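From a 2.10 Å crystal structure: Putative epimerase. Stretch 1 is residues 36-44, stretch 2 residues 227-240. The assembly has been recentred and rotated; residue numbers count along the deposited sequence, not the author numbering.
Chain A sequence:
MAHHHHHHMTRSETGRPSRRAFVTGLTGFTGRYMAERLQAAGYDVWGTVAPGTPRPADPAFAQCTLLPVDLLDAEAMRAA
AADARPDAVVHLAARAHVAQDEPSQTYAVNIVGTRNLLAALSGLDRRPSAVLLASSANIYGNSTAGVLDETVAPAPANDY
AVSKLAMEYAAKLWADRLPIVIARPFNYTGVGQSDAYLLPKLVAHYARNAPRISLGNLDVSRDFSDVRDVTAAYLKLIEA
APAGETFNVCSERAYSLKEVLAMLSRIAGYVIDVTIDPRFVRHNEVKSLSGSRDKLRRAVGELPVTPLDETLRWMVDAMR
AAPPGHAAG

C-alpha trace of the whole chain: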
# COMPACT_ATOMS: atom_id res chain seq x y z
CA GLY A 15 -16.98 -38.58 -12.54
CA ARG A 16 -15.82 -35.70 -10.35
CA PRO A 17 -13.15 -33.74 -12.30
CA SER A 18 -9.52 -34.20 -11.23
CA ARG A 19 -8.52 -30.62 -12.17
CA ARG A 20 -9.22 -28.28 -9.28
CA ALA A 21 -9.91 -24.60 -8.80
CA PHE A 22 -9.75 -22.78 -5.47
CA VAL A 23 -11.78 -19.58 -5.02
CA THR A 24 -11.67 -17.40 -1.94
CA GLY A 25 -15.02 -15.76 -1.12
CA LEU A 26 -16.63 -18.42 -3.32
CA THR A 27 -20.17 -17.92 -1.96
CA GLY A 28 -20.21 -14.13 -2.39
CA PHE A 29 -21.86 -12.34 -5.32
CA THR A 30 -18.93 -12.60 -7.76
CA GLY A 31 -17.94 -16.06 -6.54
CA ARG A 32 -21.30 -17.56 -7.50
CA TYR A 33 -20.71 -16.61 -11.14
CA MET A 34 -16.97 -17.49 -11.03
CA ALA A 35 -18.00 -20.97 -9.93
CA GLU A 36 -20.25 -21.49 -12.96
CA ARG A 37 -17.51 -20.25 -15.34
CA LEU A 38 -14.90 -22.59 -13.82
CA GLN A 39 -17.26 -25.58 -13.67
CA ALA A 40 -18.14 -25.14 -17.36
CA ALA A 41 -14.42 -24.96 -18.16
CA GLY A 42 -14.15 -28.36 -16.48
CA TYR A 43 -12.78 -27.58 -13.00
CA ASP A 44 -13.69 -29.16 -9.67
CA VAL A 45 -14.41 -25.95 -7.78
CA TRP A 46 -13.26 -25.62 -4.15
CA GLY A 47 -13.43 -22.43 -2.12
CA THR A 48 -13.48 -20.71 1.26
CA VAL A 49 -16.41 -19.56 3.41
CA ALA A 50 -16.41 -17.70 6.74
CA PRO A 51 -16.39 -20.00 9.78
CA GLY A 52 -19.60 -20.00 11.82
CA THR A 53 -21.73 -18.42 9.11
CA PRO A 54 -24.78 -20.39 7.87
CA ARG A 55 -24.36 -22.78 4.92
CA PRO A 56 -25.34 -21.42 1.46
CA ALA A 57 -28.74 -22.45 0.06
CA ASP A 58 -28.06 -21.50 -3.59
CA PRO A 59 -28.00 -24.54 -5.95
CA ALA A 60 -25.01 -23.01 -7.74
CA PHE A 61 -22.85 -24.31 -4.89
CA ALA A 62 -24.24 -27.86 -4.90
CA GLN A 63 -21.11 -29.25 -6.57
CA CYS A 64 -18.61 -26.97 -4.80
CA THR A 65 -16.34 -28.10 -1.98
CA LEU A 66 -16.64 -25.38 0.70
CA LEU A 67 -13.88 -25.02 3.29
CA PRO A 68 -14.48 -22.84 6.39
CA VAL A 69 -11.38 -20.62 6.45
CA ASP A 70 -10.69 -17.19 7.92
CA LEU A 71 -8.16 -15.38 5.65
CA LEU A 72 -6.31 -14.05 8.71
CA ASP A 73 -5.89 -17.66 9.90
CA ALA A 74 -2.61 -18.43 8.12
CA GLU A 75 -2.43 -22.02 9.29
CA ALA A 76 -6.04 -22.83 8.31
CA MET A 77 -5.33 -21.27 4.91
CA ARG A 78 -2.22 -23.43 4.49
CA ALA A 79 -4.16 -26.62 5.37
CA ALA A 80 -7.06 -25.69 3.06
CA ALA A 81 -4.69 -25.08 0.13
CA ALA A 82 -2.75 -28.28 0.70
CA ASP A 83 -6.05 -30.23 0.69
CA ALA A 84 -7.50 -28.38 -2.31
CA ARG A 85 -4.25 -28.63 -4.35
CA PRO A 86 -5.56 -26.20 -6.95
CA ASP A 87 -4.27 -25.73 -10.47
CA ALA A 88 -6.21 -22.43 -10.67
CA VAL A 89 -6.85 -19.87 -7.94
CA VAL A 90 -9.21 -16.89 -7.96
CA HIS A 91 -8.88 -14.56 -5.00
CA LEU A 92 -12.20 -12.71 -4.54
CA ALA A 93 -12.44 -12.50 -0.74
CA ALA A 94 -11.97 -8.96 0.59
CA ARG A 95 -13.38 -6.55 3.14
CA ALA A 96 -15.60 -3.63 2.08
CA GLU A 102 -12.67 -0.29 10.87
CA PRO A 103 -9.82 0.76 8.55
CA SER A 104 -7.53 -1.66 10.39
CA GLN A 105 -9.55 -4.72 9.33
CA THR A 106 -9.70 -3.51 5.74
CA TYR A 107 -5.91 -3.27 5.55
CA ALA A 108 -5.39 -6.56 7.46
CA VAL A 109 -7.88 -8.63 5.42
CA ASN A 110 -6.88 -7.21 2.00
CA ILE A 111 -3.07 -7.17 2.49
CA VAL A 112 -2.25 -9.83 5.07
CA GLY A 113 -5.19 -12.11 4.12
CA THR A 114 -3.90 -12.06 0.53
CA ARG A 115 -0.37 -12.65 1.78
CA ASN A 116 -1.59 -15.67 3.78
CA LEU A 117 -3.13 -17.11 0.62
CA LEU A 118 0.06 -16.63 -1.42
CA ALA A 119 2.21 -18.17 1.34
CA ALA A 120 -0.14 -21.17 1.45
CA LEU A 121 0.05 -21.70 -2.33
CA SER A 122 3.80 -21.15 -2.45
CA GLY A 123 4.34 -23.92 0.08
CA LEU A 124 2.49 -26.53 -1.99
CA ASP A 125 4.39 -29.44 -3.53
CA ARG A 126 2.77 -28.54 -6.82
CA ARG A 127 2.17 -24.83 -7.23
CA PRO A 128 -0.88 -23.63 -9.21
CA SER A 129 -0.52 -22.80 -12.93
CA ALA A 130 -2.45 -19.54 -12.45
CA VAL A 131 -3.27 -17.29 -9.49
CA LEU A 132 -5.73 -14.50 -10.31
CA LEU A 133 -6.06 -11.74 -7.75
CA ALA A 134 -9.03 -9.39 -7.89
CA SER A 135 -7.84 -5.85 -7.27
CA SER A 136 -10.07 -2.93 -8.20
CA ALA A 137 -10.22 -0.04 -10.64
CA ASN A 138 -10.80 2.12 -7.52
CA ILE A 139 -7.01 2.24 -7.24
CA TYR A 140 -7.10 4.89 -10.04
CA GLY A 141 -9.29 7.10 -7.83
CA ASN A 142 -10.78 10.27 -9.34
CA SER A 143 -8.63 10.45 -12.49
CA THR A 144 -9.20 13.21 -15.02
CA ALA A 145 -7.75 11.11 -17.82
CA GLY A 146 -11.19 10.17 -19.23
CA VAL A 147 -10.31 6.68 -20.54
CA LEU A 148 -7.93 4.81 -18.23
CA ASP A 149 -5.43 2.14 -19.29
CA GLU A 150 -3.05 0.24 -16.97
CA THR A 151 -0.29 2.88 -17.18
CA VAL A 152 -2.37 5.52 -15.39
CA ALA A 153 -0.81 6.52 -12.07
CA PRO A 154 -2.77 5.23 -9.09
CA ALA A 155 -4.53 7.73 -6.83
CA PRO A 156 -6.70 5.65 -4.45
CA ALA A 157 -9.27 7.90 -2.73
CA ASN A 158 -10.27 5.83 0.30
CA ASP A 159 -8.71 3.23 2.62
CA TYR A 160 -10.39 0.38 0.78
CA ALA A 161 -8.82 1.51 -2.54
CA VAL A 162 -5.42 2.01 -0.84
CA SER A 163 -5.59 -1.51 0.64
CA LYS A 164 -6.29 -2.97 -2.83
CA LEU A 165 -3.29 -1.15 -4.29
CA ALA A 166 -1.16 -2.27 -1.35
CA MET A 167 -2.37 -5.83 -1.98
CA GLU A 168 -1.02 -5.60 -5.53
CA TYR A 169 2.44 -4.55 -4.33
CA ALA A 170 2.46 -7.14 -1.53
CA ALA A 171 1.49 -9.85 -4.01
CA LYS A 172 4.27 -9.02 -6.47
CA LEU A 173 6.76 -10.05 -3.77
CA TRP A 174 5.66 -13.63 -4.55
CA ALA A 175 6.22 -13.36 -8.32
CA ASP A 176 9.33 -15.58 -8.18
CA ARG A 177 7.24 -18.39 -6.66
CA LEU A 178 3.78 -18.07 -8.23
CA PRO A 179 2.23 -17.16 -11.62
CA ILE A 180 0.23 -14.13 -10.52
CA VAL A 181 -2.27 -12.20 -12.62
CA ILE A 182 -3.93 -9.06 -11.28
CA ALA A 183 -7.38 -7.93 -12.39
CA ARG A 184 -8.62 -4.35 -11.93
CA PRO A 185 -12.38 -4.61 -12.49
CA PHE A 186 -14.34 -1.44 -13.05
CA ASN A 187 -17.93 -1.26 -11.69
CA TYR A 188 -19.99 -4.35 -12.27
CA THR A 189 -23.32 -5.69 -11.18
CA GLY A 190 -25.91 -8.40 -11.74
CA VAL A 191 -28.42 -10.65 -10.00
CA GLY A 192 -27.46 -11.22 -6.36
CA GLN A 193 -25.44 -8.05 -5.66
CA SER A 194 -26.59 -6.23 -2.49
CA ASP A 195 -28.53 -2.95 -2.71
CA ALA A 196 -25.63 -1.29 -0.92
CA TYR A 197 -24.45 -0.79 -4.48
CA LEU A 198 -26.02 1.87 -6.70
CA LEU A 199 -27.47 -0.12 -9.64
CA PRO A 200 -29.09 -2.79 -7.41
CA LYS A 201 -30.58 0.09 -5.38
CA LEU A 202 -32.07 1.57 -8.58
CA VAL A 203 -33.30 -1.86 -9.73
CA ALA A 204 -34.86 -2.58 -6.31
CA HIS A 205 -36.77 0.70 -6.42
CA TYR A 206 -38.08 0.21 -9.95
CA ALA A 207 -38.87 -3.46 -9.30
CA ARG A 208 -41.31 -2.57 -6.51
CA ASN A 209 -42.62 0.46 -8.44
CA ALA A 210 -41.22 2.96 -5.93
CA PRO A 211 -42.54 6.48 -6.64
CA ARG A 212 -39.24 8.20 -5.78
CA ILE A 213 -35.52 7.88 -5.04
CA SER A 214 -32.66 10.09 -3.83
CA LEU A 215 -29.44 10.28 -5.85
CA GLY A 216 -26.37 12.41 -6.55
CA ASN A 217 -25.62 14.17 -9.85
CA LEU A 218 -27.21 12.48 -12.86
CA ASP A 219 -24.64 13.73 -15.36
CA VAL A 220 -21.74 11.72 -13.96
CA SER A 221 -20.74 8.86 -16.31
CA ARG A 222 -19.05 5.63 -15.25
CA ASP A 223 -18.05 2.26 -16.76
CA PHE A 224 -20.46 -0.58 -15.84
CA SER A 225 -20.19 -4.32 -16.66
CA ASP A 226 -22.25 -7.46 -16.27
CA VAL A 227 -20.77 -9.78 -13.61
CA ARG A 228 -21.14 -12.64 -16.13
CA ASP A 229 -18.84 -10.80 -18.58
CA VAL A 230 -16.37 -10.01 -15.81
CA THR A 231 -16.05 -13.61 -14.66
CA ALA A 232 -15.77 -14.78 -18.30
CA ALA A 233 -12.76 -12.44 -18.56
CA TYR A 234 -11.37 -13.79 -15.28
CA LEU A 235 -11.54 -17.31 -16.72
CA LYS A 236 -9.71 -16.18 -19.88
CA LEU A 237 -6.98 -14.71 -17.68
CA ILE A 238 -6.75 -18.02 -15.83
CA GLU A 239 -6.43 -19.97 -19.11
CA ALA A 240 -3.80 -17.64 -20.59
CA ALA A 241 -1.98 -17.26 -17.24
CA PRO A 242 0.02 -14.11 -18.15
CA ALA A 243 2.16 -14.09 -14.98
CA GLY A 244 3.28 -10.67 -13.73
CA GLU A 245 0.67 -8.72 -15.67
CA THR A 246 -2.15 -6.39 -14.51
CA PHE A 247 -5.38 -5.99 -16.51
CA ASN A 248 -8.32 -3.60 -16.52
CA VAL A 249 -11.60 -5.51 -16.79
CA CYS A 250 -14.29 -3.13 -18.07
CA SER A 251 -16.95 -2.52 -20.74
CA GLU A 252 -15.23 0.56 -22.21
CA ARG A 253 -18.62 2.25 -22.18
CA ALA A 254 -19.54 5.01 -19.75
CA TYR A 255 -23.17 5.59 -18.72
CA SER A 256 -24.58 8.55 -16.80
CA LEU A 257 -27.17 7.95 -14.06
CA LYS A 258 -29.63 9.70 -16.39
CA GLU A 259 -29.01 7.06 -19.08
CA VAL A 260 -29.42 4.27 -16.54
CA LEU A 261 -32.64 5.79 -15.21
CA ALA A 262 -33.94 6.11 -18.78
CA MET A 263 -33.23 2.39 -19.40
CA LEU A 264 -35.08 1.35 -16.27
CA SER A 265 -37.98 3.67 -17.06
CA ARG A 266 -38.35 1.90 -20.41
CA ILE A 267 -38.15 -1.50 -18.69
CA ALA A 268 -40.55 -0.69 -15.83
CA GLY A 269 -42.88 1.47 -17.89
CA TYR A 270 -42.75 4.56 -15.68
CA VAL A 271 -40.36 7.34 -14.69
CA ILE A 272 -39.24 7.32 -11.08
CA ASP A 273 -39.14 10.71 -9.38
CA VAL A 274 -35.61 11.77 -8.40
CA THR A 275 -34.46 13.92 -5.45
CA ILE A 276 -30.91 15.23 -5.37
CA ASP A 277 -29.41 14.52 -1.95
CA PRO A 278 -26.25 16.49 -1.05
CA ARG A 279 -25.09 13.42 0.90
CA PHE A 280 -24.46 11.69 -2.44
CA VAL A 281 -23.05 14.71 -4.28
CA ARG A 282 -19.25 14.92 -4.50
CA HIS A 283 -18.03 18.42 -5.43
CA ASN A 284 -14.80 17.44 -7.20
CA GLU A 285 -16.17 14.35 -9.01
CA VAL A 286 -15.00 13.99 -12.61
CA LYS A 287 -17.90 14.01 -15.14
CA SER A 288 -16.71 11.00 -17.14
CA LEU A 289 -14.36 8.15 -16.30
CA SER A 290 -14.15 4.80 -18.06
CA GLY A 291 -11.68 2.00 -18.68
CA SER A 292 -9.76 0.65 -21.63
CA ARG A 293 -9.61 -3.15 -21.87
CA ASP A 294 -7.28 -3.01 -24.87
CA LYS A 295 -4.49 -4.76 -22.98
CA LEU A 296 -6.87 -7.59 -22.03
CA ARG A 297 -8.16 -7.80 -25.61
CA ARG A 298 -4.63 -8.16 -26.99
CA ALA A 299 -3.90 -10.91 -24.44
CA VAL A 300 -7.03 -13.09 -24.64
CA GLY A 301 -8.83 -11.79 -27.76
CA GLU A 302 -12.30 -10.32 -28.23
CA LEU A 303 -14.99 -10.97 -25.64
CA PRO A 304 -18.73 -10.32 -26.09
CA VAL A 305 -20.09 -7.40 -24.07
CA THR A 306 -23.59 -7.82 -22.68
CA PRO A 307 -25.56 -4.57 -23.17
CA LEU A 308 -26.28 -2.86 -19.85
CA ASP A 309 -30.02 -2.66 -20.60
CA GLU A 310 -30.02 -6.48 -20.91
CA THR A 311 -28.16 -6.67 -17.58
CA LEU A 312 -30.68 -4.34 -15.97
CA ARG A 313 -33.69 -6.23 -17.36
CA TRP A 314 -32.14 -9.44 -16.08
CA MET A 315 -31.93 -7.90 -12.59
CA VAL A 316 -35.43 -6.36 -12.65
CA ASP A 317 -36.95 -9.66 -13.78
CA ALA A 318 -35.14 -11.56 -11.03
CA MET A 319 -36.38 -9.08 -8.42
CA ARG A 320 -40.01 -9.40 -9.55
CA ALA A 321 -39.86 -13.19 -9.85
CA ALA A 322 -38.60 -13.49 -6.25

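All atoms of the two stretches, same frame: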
# COMPACT_ATOMS: atom_id res chain seq x y z
N GLU A 36 -19.65 -21.00 -11.73
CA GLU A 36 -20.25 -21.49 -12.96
C GLU A 36 -19.26 -21.46 -14.14
O GLU A 36 -19.17 -22.42 -14.91
CB GLU A 36 -21.51 -20.69 -13.30
CG GLU A 36 -22.33 -21.25 -14.46
CD GLU A 36 -21.75 -20.91 -15.83
OE1 GLU A 36 -21.06 -19.86 -15.94
OE2 GLU A 36 -21.97 -21.70 -16.78
N ARG A 37 -18.53 -20.36 -14.28
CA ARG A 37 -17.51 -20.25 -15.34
C ARG A 37 -16.47 -21.37 -15.24
O ARG A 37 -16.18 -22.06 -16.21
CB ARG A 37 -16.82 -18.89 -15.29
CG ARG A 37 -17.41 -17.85 -16.22
CD ARG A 37 -18.79 -17.32 -15.77
NE ARG A 37 -19.27 -16.31 -16.71
CZ ARG A 37 -19.93 -16.60 -17.83
NH1 ARG A 37 -20.21 -17.86 -18.13
NH2 ARG A 37 -20.32 -15.63 -18.65
N LEU A 38 -15.91 -21.56 -14.05
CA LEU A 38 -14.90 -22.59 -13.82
C LEU A 38 -15.43 -24.01 -14.02
O LEU A 38 -14.77 -24.84 -14.61
CB LEU A 38 -14.31 -22.46 -12.42
CG LEU A 38 -13.39 -21.24 -12.23
CD1 LEU A 38 -13.15 -21.01 -10.76
CD2 LEU A 38 -12.06 -21.46 -12.95
N GLN A 39 -16.63 -24.27 -13.50
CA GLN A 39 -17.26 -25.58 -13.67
C GLN A 39 -17.47 -25.92 -15.14
O GLN A 39 -17.22 -27.04 -15.57
CB GLN A 39 -18.59 -25.63 -12.92
CG GLN A 39 -18.42 -25.92 -11.43
CD GLN A 39 -19.70 -25.72 -10.65
OE1 GLN A 39 -20.68 -25.19 -11.17
NE2 GLN A 39 -19.70 -26.16 -9.40
N ALA A 40 -17.92 -24.94 -15.92
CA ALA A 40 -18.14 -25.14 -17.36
C ALA A 40 -16.82 -25.32 -18.10
O ALA A 40 -16.79 -25.93 -19.16
CB ALA A 40 -18.92 -23.98 -17.95
N ALA A 41 -15.74 -24.78 -17.56
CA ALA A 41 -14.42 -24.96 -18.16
C ALA A 41 -13.80 -26.27 -17.70
O ALA A 41 -12.66 -26.58 -18.05
CB ALA A 41 -13.51 -23.80 -17.82
N GLY A 42 -14.54 -27.02 -16.88
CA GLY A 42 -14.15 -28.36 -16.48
C GLY A 42 -13.45 -28.52 -15.14
O GLY A 42 -12.93 -29.60 -14.86
N TYR A 43 -13.43 -27.49 -14.31
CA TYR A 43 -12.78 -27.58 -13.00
C TYR A 43 -13.68 -28.18 -11.91
O TYR A 43 -14.90 -28.02 -11.93
CB TYR A 43 -12.31 -26.21 -12.51
CG TYR A 43 -11.15 -25.60 -13.26
CD1 TYR A 43 -9.83 -25.81 -12.84
CD2 TYR A 43 -11.36 -24.79 -14.37
CE1 TYR A 43 -8.75 -25.25 -13.53
CE2 TYR A 43 -10.30 -24.21 -15.06
CZ TYR A 43 -9.00 -24.45 -14.64
OH TYR A 43 -7.95 -23.89 -15.34
N ASP A 44 -13.06 -28.86 -10.95
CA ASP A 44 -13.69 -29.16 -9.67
C ASP A 44 -13.47 -27.94 -8.79
O ASP A 44 -12.34 -27.64 -8.41
CB ASP A 44 -13.09 -30.43 -9.04
CG ASP A 44 -13.72 -30.79 -7.70
OD1 ASP A 44 -14.85 -30.32 -7.40
OD2 ASP A 44 -13.09 -31.57 -6.95
N VAL A 227 -21.60 -8.83 -14.36
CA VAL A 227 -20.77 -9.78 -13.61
C VAL A 227 -20.46 -11.06 -14.44
O VAL A 227 -19.37 -11.64 -14.32
CB VAL A 227 -21.44 -10.17 -12.26
CG1 VAL A 227 -22.78 -10.90 -12.48
CG2 VAL A 227 -20.50 -11.00 -11.40
N ARG A 228 -21.38 -11.47 -15.30
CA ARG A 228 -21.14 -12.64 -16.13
C ARG A 228 -20.01 -12.39 -17.14
O ARG A 228 -19.18 -13.27 -17.37
CB ARG A 228 -22.42 -13.05 -16.86
CG ARG A 228 -23.50 -13.59 -15.94
CD ARG A 228 -24.84 -13.70 -16.62
NE ARG A 228 -25.33 -12.39 -17.04
CZ ARG A 228 -26.49 -12.21 -17.67
NH1 ARG A 228 -27.26 -13.26 -17.94
NH2 ARG A 228 -26.87 -10.99 -18.02
N ASP A 229 -19.94 -11.18 -17.69
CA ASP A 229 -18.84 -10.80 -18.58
C ASP A 229 -17.52 -10.72 -17.82
O ASP A 229 -16.46 -11.10 -18.33
CB ASP A 229 -19.08 -9.43 -19.24
CG ASP A 229 -20.28 -9.42 -20.17
OD1 ASP A 229 -20.81 -10.50 -20.52
OD2 ASP A 229 -20.68 -8.31 -20.59
N VAL A 230 -17.58 -10.19 -16.60
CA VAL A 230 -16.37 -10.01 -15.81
C VAL A 230 -15.75 -11.37 -15.46
O VAL A 230 -14.54 -11.59 -15.63
CB VAL A 230 -16.65 -9.20 -14.52
CG1 VAL A 230 -15.47 -9.29 -13.54
CG2 VAL A 230 -17.00 -7.73 -14.85
N THR A 231 -16.57 -12.31 -15.02
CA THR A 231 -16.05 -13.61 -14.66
C THR A 231 -15.60 -14.40 -15.90
O THR A 231 -14.68 -15.21 -15.82
CB THR A 231 -17.07 -14.39 -13.80
OG1 THR A 231 -18.32 -14.47 -14.48
CG2 THR A 231 -17.27 -13.67 -12.46
N ALA A 232 -16.25 -14.17 -17.05
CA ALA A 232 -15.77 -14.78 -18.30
C ALA A 232 -14.35 -14.30 -18.62
O ALA A 232 -13.51 -15.07 -19.06
CB ALA A 232 -16.72 -14.49 -19.46
N ALA A 233 -14.10 -13.01 -18.39
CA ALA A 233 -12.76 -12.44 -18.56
C ALA A 233 -11.76 -13.02 -17.56
O ALA A 233 -10.62 -13.33 -17.91
CB ALA A 233 -12.82 -10.91 -18.41
N TYR A 234 -12.19 -13.17 -16.31
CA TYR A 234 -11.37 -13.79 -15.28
C TYR A 234 -10.93 -15.20 -15.71
O TYR A 234 -9.76 -15.57 -15.58
CB TYR A 234 -12.13 -13.86 -13.95
CG TYR A 234 -12.24 -12.55 -13.16
CD1 TYR A 234 -11.83 -11.34 -13.71
CD2 TYR A 234 -12.74 -12.54 -11.86
CE1 TYR A 234 -11.92 -10.15 -12.99
CE2 TYR A 234 -12.84 -11.35 -11.12
CZ TYR A 234 -12.42 -10.15 -11.71
OH TYR A 234 -12.52 -8.96 -11.01
N LEU A 235 -11.86 -15.97 -16.26
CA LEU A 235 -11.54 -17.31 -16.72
C LEU A 235 -10.51 -17.27 -17.85
O LEU A 235 -9.57 -18.07 -17.87
CB LEU A 235 -12.80 -18.05 -17.19
CG LEU A 235 -12.53 -19.42 -17.83
CD1 LEU A 235 -11.89 -20.39 -16.84
CD2 LEU A 235 -13.80 -20.01 -18.44
N LYS A 236 -10.67 -16.33 -18.78
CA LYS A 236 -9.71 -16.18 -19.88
C LYS A 236 -8.32 -15.83 -19.35
O LYS A 236 -7.32 -16.31 -19.88
CB LYS A 236 -10.20 -15.11 -20.87
CG LYS A 236 -11.29 -15.60 -21.80
CD LYS A 236 -10.70 -16.62 -22.79
CE LYS A 236 -11.72 -17.09 -23.83
NZ LYS A 236 -12.75 -17.97 -23.22
N LEU A 237 -8.26 -15.02 -18.30
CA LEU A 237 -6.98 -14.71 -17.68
C LEU A 237 -6.36 -15.94 -17.01
O LEU A 237 -5.14 -16.13 -17.03
CB LEU A 237 -7.13 -13.58 -16.66
CG LEU A 237 -7.43 -12.22 -17.33
CD1 LEU A 237 -7.73 -11.18 -16.25
CD2 LEU A 237 -6.25 -11.79 -18.20
N ILE A 238 -7.20 -16.75 -16.38
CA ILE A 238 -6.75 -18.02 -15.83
C ILE A 238 -6.14 -18.90 -16.94
O ILE A 238 -5.02 -19.40 -16.81
CB ILE A 238 -7.92 -18.77 -15.14
CG1 ILE A 238 -8.28 -18.08 -13.81
CG2 ILE A 238 -7.60 -20.24 -14.95
CD1 ILE A 238 -7.18 -18.11 -12.75
N GLU A 239 -6.86 -19.06 -18.05
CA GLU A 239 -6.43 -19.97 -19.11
C GLU A 239 -5.13 -19.50 -19.77
O GLU A 239 -4.26 -20.31 -20.10
CB GLU A 239 -7.53 -20.09 -20.18
CG GLU A 239 -8.79 -20.75 -19.69
CD GLU A 239 -9.95 -20.64 -20.67
OE1 GLU A 239 -9.93 -19.75 -21.55
OE2 GLU A 239 -10.89 -21.45 -20.53
N ALA A 240 -4.99 -18.19 -19.96
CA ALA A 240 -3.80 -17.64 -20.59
C ALA A 240 -2.65 -17.52 -19.59
O ALA A 240 -1.48 -17.54 -19.98
CB ALA A 240 -4.11 -16.28 -21.21

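Packing of the end of one helix (residues 36-40) and the turn that follows it against the helix of residues 227-240, in the putative epimerase. The two axes come within 9.7 Å of each other, their N-to-C directions differ by 46°, and the contact buries 376 Å² in all, both sides summed. Leu235 is the apolar centre. Its CA-to-CB bond points toward the first stretch, and its rotamer is chi1 t, chi2 p: Leu235 CD1 lies 4.0 Å from Leu38 CD2, both Leu235 methyls, CD1 and CD2, lie 3.9 Å from Ala41 CB, and Leu235 CD2 is also 3.9 Å from the backbone Arg37 O. Leu235 thus touches residues on successive turns of the first stretch, Arg37 and Leu38 in the helix and Ala41 just beyond it. Arg37 O is not left without a partner, since it accepts the backbone hydrogen bond from Ala41 N (3.1 Å).

One turn further along the second helix, Ile238 also points toward the first stretch and meets Tyr43, its CG2 standing 3.7 Å from Tyr43 OH and 4.4 Å from Tyr43 CZ. Tyr43 is brought back to this surface by a Schellman motif: Gly42 leaves the helix with positive phi (97°), Tyr43 N bonds back to Leu38 O (3.0 Å), and Gly42 N to Gln39 O (3.0 Å). A CB on Gly42 would be jammed against the carbonyl O of Ala41, so the backbone angles themselves call for glycine. Beside this patch, Glu239 OE2 comes within 4.4 Å of Ala41 CB, a marginal contact.

The polar edge belongs to Arg37, which has the largest covered area of any residue here, 117 Å². Its side chain extends toward the N-terminal part of the second helix, and Arg228 O lies near the guanidinium plane, accepting from both Arg37 NH2 (2.9 Å) and Arg37 NE (3.1 Å). Arg228 O also takes the helical bond from Ala232 N (3.1 Å), so the arginine adds to the helix bonding without replacing it. Arg37 NE also makes a weak hydrogen bond to Thr231 OG1 (3.0 Å, angle 127°). Thr231 OG1 in turn donates to Val227 O (3.0 Å), which leaves the hydroxyl oxygen free to accept. Ala232 CB packs 3.9 Å from Arg37 NH2, close to where the backbones come nearest, Arg37 CA to Ala232 CA at 6.5 Å. Within the first stretch, Arg37 NH1 also forms a salt bridge with exposed Glu36, at OE1 (3.1 Å), its hydrogen bond weak.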